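PDB 1DDZ: carbonic anhydrase from Porphyridium purpureum, which catalyses the reversible hydration of carbon dioxide to hydrogencarbonate as a zinc-dependent carbonic anhydrase of the beta class. Local coordinates for the interface of chains A and B. Sequence-based numbering; all coordinates share one arbitrary frame. Chains: chain A/B, Carbonic anhydrase.

Contact 1: the interface of chains A and B. Residues chain A 9-10, 14, 488; chain B 410, 413-414, 417.
OE1 of A:Glu14 is held from chain B by a salt bridge to NH1 of B:Arg410 (3.1 Å) and by water 1, which B:Arg410 and B:Arg413 also hold. OE1 lies at the edge of the B:Arg410 guanidinium, in its plane, but the N-H points away, so the salt bridge lacks a hydrogen bond and is probably mainly electrostatic. Carboxylate and guanidinium are turned 64° apart. Water 1 bridges the chains, lying 2.9 Å from OE1 of A:Glu14 and also meeting O and NH1 of B:Arg410 and NE of B:Arg413. The second carboxylate oxygen, OE2, forms a looser salt bridge with B:Arg413 NH2 at 3.5 Å. That same NH2 gives a nearly straight hydrogen bond (172° at H) to the backbone O of A:Val9 over 3.0 Å, in the guanidinium plane. B:Arg413 reaches this position with CG anti to its own N (chi1 -161°) and a bend farther out. A:Ile488, near the modelled C-terminal end of chain A, packs into the corner formed by the two guanidinium groups, CG2 over one face of B:Arg410 and CD1 over one face of B:Arg413, each toward the rim. On the opposite face of B:Arg413 lies the amide NE2 of B:Gln417. CG of A:Glu14 also lies 3.9 Å from CD of B:Arg414.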
# COMPACT_ATOMS: atom_id res chain seq x y z
N VAL A 9 32.03 6.13 -0.36
CA VAL A 9 31.31 6.35 -1.65
C VAL A 9 29.83 6.68 -1.40
O VAL A 9 28.92 5.92 -1.74
CB VAL A 9 31.49 5.10 -2.58
CG1 VAL A 9 30.96 3.83 -1.91
CG2 VAL A 9 30.85 5.34 -3.96
N MET A 10 29.60 7.83 -0.79
CA MET A 10 28.25 8.28 -0.47
C MET A 10 27.84 9.22 -1.57
O MET A 10 28.70 9.79 -2.22
CB MET A 10 28.26 9.04 0.85
CG MET A 10 28.74 8.23 2.04
SD MET A 10 28.68 9.22 3.52
CE MET A 10 30.07 10.31 3.25
N GLU A 14 23.44 11.93 0.47
CA GLU A 14 23.92 11.31 1.71
C GLU A 14 24.85 12.24 2.50
O GLU A 14 24.69 12.41 3.70
CB GLU A 14 24.63 9.98 1.39
CG GLU A 14 23.71 8.74 1.54
CD GLU A 14 23.97 7.61 0.52
OE1 GLU A 14 23.05 6.77 0.36
OE2 GLU A 14 25.06 7.56 -0.09
N ILE A 488 24.87 7.02 -6.66
CA ILE A 488 26.10 6.43 -6.16
C ILE A 488 26.87 5.83 -7.34
O ILE A 488 28.05 6.13 -7.53
CB ILE A 488 25.84 5.32 -5.10
CG1 ILE A 488 24.94 4.22 -5.66
CG2 ILE A 488 25.26 5.95 -3.84
CD1 ILE A 488 24.72 3.03 -4.76
N ARG B 410 18.58 0.65 -0.56
CA ARG B 410 19.54 1.73 -0.45
C ARG B 410 19.76 2.08 1.03
O ARG B 410 20.88 2.32 1.44
CB ARG B 410 19.05 2.95 -1.22
CG ARG B 410 19.50 2.98 -2.66
CD ARG B 410 21.02 3.11 -2.76
NE ARG B 410 21.34 4.06 -3.80
CZ ARG B 410 21.82 5.28 -3.60
NH1 ARG B 410 22.08 5.74 -2.38
NH2 ARG B 410 21.88 6.11 -4.63
N ARG B 413 22.19 -0.32 2.40
CA ARG B 413 23.54 -0.00 1.98
C ARG B 413 24.11 1.08 2.88
O ARG B 413 25.15 0.90 3.50
CB ARG B 413 23.54 0.50 0.55
CG ARG B 413 24.91 0.42 -0.07
CD ARG B 413 25.00 1.11 -1.39
NE ARG B 413 25.20 2.52 -1.14
CZ ARG B 413 26.27 3.20 -1.49
NH1 ARG B 413 27.28 2.60 -2.13
NH2 ARG B 413 26.36 4.47 -1.15
N ARG B 414 23.38 2.19 2.95
CA ARG B 414 23.74 3.35 3.74
C ARG B 414 24.03 3.04 5.21
O ARG B 414 24.99 3.54 5.76
CB ARG B 414 22.65 4.41 3.64
CG ARG B 414 22.84 5.60 4.55
CD ARG B 414 21.84 6.73 4.31
NE ARG B 414 20.47 6.26 4.35
CZ ARG B 414 19.53 6.70 5.18
NH1 ARG B 414 19.81 7.64 6.09
NH2 ARG B 414 18.29 6.24 5.07
N GLN B 417 27.67 0.69 5.64
CA GLN B 417 28.90 1.04 4.95
C GLN B 417 30.15 0.56 5.72
O GLN B 417 31.19 0.36 5.12
CB GLN B 417 28.97 2.56 4.76
CG GLN B 417 28.03 3.09 3.71
CD GLN B 417 28.49 2.75 2.31
OE1 GLN B 417 28.99 1.66 2.05
NE2 GLN B 417 28.37 3.70 1.41
O HOH W 1 22.92 3.98 -0.28

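Contact 2: the interface of chains A and B. Residues chain A 404, 407-408, 411; chain B 358-359, 447-448.
Helices 402-405 and 407-414 of chain A meet a loop of chain B carrying B:His358 and B:Ser359, together with the C-terminal end of B helix 426-447. B:His358 hides the most surface here, its imidazole reaching in among A:Arg407, A:His408 and A:Asp411. NE2 of the ring donates to OD2 of A:Asp411 over 2.8 Å; OD2 is met on its syn side and lies close to the ring plane, while a weaker bond goes to OD1. The carboxylate is twisted 51° from the imidazole. One face of the B:His358 ring carries CB of A:Arg407, 3.7 Å from the ring centroid. The ring also turns its edge to the face of A:His408 with the planes 88° apart, and its own CB sits over that face. A:Arg407, bent at chi2 (-54°), swings past the histidine, and its NE donates to the backbone O of B:Ala447 over 2.9 Å. This bond uses a carbonyl at the end of a helix, with NH2 adding a weak second link. Water 2 connects A:Asn404 to the loop, lying 2.9 Å from the amide OD1 of A:Asn404 and 2.6 Å from the backbone O of B:His358.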
# COMPACT_ATOMS: atom_id res chain seq x y z
N ASN A 404 2.35 -1.60 12.95
CA ASN A 404 3.33 -2.01 11.93
C ASN A 404 3.78 -0.76 11.16
O ASN A 404 4.95 -0.59 10.81
CB ASN A 404 2.77 -3.11 11.04
CG ASN A 404 2.71 -4.42 11.77
OD1 ASN A 404 3.68 -4.82 12.41
ND2 ASN A 404 1.53 -5.06 11.78
N ARG A 407 6.52 1.06 13.12
CA ARG A 407 7.82 0.41 13.18
C ARG A 407 8.89 1.23 12.46
O ARG A 407 10.08 1.10 12.73
CB ARG A 407 7.76 -1.01 12.62
CG ARG A 407 7.27 -2.02 13.61
CD ARG A 407 8.12 -1.93 14.84
NE ARG A 407 7.96 -3.04 15.75
CZ ARG A 407 7.59 -2.92 17.03
NH1 ARG A 407 7.33 -1.72 17.55
NH2 ARG A 407 7.55 -4.01 17.80
N HIS A 408 8.46 2.10 11.56
CA HIS A 408 9.37 2.96 10.84
C HIS A 408 10.04 3.98 11.79
O HIS A 408 11.21 4.35 11.59
CB HIS A 408 8.64 3.66 9.71
CG HIS A 408 8.46 2.80 8.50
ND1 HIS A 408 7.25 2.25 8.15
CD2 HIS A 408 9.35 2.35 7.59
CE1 HIS A 408 7.41 1.48 7.09
NE2 HIS A 408 8.68 1.52 6.73
N ASP A 411 12.85 2.33 13.60
CA ASP A 411 14.09 2.26 12.82
C ASP A 411 14.91 3.53 13.05
O ASP A 411 16.13 3.50 13.12
CB ASP A 411 13.79 2.15 11.33
CG ASP A 411 13.25 0.79 10.93
OD1 ASP A 411 13.17 -0.14 11.77
OD2 ASP A 411 12.90 0.65 9.75
N HIS B 358 8.13 -2.89 6.74
CA HIS B 358 7.31 -2.80 7.96
C HIS B 358 5.81 -2.64 7.71
O HIS B 358 5.00 -3.32 8.33
CB HIS B 358 7.74 -1.62 8.86
CG HIS B 358 9.11 -1.76 9.43
ND1 HIS B 358 9.48 -2.83 10.21
CD2 HIS B 358 10.20 -0.95 9.37
CE1 HIS B 358 10.73 -2.68 10.60
NE2 HIS B 358 11.19 -1.55 10.10
N SER B 359 5.48 -1.70 6.84
CA SER B 359 4.09 -1.38 6.53
C SER B 359 3.54 -1.92 5.21
O SER B 359 2.52 -1.45 4.77
CB SER B 359 3.94 0.14 6.55
OG SER B 359 5.03 0.72 5.87
N ALA B 447 10.08 -8.13 14.16
CA ALA B 447 9.50 -6.93 14.75
C ALA B 447 8.01 -6.69 14.46
O ALA B 447 7.41 -5.80 15.06
CB ALA B 447 10.34 -5.71 14.33
N THR B 448 7.40 -7.47 13.57
CA THR B 448 5.98 -7.27 13.27
C THR B 448 5.09 -7.63 14.47
O THR B 448 5.37 -8.58 15.20
CB THR B 448 5.50 -8.13 12.06
OG1 THR B 448 5.64 -9.52 12.38
CG2 THR B 448 6.25 -7.80 10.81
O HOH W 2 5.84 -4.13 10.66

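Contact 3: the interface of chains A and B. Residues chain A 137, 140-141, 176; chain B 238, 256.
One face of the B:Tyr238 phenol ring is covered by A:Leu140, whose CB stands over it toward the rim. The leucine lies obliquely across the ring, with CD2 4.0 Å from CE1 of B:Tyr238. Its backbone takes part too: O of A:Leu140 comes within 3.3 Å of CD1 of B:Tyr238, a van der Waals approach to a ring carbon. The first torsion of B:Tyr238 (chi1 -59°) sets CG opposite its carbonyl carbon and turns the ring toward A helix 134-141. With an alanine in place of B:Tyr238, the outer branch of A:Leu140 would probably lose its cover and be freer to turn. B:Leu256 is poorly ordered, yet as modelled it hides the most surface in the patch, and its tip lies over the groove between A helix 134-141 and A:Leu176 of helix 172-193. Its CD1 lies 3.8 Å from CD1 of A:Leu140, while CD2 rests 3.7 Å from CA of A:Gly141, where no side chain intervenes. The extended aliphatic chain of A:Lys137 runs past it in the opposite direction, and A:Leu176 crosses it at about a right angle. This mainly apolar patch lets a peripheral loop segment of chain B lie on the helices of chain A, and may help to hold the two chains together.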
# COMPACT_ATOMS: atom_id res chain seq x y z
N LYS A 137 -11.20 15.07 -10.98
CA LYS A 137 -11.17 15.67 -12.31
C LYS A 137 -10.11 15.03 -13.21
O LYS A 137 -10.38 14.69 -14.37
CB LYS A 137 -10.92 17.16 -12.16
CG LYS A 137 -11.15 17.98 -13.38
CD LYS A 137 -10.99 19.45 -13.05
CE LYS A 137 -10.93 20.28 -14.30
NZ LYS A 137 -10.96 21.74 -14.03
N LEU A 140 -11.01 11.66 -14.81
CA LEU A 140 -11.90 11.69 -15.97
C LEU A 140 -11.26 12.35 -17.19
O LEU A 140 -11.41 11.88 -18.31
CB LEU A 140 -13.20 12.46 -15.66
CG LEU A 140 -14.32 11.93 -14.73
CD1 LEU A 140 -15.49 12.94 -14.67
CD2 LEU A 140 -14.82 10.61 -15.23
N GLY A 141 -10.55 13.45 -16.97
CA GLY A 141 -10.01 14.16 -18.11
C GLY A 141 -8.54 14.16 -18.44
O GLY A 141 -8.13 14.95 -19.28
N LEU A 176 -19.18 15.62 -12.92
CA LEU A 176 -18.05 15.66 -11.99
C LEU A 176 -18.66 15.73 -10.59
O LEU A 176 -18.28 14.97 -9.70
CB LEU A 176 -17.16 16.88 -12.26
CG LEU A 176 -15.65 16.83 -11.96
CD1 LEU A 176 -15.21 18.11 -11.27
CD2 LEU A 176 -15.25 15.63 -11.14
N TYR B 238 -14.03 13.43 -22.28
CA TYR B 238 -14.17 14.61 -21.42
C TYR B 238 -13.32 15.80 -21.71
O TYR B 238 -13.50 16.83 -21.10
CB TYR B 238 -13.92 14.25 -19.96
CG TYR B 238 -14.86 13.21 -19.48
CD1 TYR B 238 -14.51 11.87 -19.50
CD2 TYR B 238 -16.16 13.55 -19.08
CE1 TYR B 238 -15.43 10.87 -19.14
CE2 TYR B 238 -17.11 12.55 -18.72
CZ TYR B 238 -16.72 11.21 -18.76
OH TYR B 238 -17.53 10.15 -18.41
N LEU B 256 -13.90 20.36 -17.92
CA LEU B 256 -14.28 19.00 -18.29
C LEU B 256 -15.52 19.17 -19.14
O LEU B 256 -16.53 19.68 -18.67
CB LEU B 256 -14.60 18.14 -17.07
CG LEU B 256 -13.43 17.33 -16.49
CD1 LEU B 256 -13.97 16.32 -15.53
CD2 LEU B 256 -12.67 16.62 -17.58

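Contact 4: the interface of chains A and B. Residues chain A 110, 194-195, 401; chain B 146-147, 149-150.
A:Ser195 and B:Asn150 bury the most surface in this patch, and two hydrogen bonds join them. The amide OD1 of B:Asn150 accepts from the backbone N of A:Ser195 over 3.1 Å, a fairly straight bond (168° at H). At the other end of the amide, ND2 donates to the hydroxyl OG of A:Ser195 at 2.7 Å. A further bond within chain B, from ND2 of B:Asn150 to the backbone O of B:Leu147 at 3.0 Å, helps fix the rotation of the amide. The serine hydroxyl reaches ND2 because chi1 (50°) places OG between its own N and carbonyl carbon. Replacing B:Asn150 with a leucine would probably leave N and OG of A:Ser195 without these partners from chain B and introduce an apolar branch beside them. A:Leu110 points at the asparagine from the opposite direction, CD1 lying 3.9 Å from CB of B:Asn150. A:Leu401 is next in buried surface; its CD2 meets CD2 of B:Leu147 at 3.3 Å, tight for two methyl groups. In the fold, the patch brings together two helix beginnings: B helix 147-161 offers B:Asn150 from its first turn, and A helix 195-202 has its leading N-H capped from the other chain.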
# COMPACT_ATOMS: atom_id res chain seq x y z
N LEU A 110 -5.48 3.07 6.79
CA LEU A 110 -5.77 2.12 7.85
C LEU A 110 -5.09 2.44 9.21
O LEU A 110 -5.70 2.28 10.27
CB LEU A 110 -5.40 0.72 7.39
CG LEU A 110 -6.17 0.10 6.22
CD1 LEU A 110 -5.56 -1.23 5.81
CD2 LEU A 110 -7.60 -0.08 6.63
N THR A 194 -13.89 -1.68 6.95
CA THR A 194 -12.57 -2.01 7.50
C THR A 194 -12.71 -2.94 8.70
O THR A 194 -13.72 -2.89 9.42
CB THR A 194 -11.80 -0.77 8.01
OG1 THR A 194 -12.54 -0.16 9.07
CG2 THR A 194 -11.54 0.24 6.88
N SER A 195 -11.67 -3.73 8.96
CA SER A 195 -11.67 -4.64 10.11
C SER A 195 -11.81 -3.79 11.39
O SER A 195 -12.50 -4.14 12.33
CB SER A 195 -10.36 -5.45 10.13
OG SER A 195 -9.23 -4.60 10.00
N LEU A 401 -2.52 -2.66 12.20
CA LEU A 401 -2.27 -1.64 11.20
C LEU A 401 -1.43 -0.47 11.70
O LEU A 401 -0.41 -0.14 11.10
CB LEU A 401 -3.59 -1.19 10.56
CG LEU A 401 -4.24 -2.49 10.05
CD1 LEU A 401 -5.67 -2.61 10.48
CD2 LEU A 401 -4.10 -2.65 8.57
N GLY B 146 -9.26 -9.50 11.15
CA GLY B 146 -8.24 -8.51 11.42
C GLY B 146 -7.56 -7.91 10.20
O GLY B 146 -8.22 -7.64 9.18
N LEU B 147 -6.25 -7.68 10.31
CA LEU B 147 -5.41 -7.09 9.24
C LEU B 147 -5.77 -7.60 7.83
O LEU B 147 -6.08 -6.80 6.94
CB LEU B 147 -3.93 -7.40 9.53
CG LEU B 147 -2.69 -6.99 8.71
CD1 LEU B 147 -2.74 -7.48 7.27
CD2 LEU B 147 -2.49 -5.52 8.78
N ASP B 149 -8.34 -8.97 6.61
CA ASP B 149 -9.68 -8.73 6.11
C ASP B 149 -9.71 -7.50 5.23
O ASP B 149 -10.52 -7.42 4.31
CB ASP B 149 -10.70 -8.59 7.25
CG ASP B 149 -11.58 -9.80 7.38
OD1 ASP B 149 -11.58 -10.65 6.47
OD2 ASP B 149 -12.29 -9.92 8.39
N ASN B 150 -8.77 -6.58 5.45
CA ASN B 150 -8.69 -5.36 4.65
C ASN B 150 -8.17 -5.70 3.25
O ASN B 150 -8.59 -5.13 2.25
CB ASN B 150 -7.81 -4.34 5.36
CG ASN B 150 -8.36 -3.97 6.72
OD1 ASN B 150 -9.43 -3.38 6.83
ND2 ASN B 150 -7.64 -4.36 7.77

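Contacts 1, 2 and 4 run in sequence along the interface, with C-alpha centres about 22 Å apart between contacts 1 and 2 and 16 Å between contacts 2 and 4; contact 3 is peripheral, about 44 Å from contact 1. Helix 407-414 serves contact 1 from chain B and contact 2 from chain A. Contacts 2 and 4 are related by the internal repeat: A:Asn404 approaches B:Thr448 much as B:Asn150 approaches A:Thr194. Twofold symmetry gives each contact a twin with the chains exchanged; since the contacts draw on residues from both sequence repeats, both halves of each chain contribute to a plausibly biological dimer.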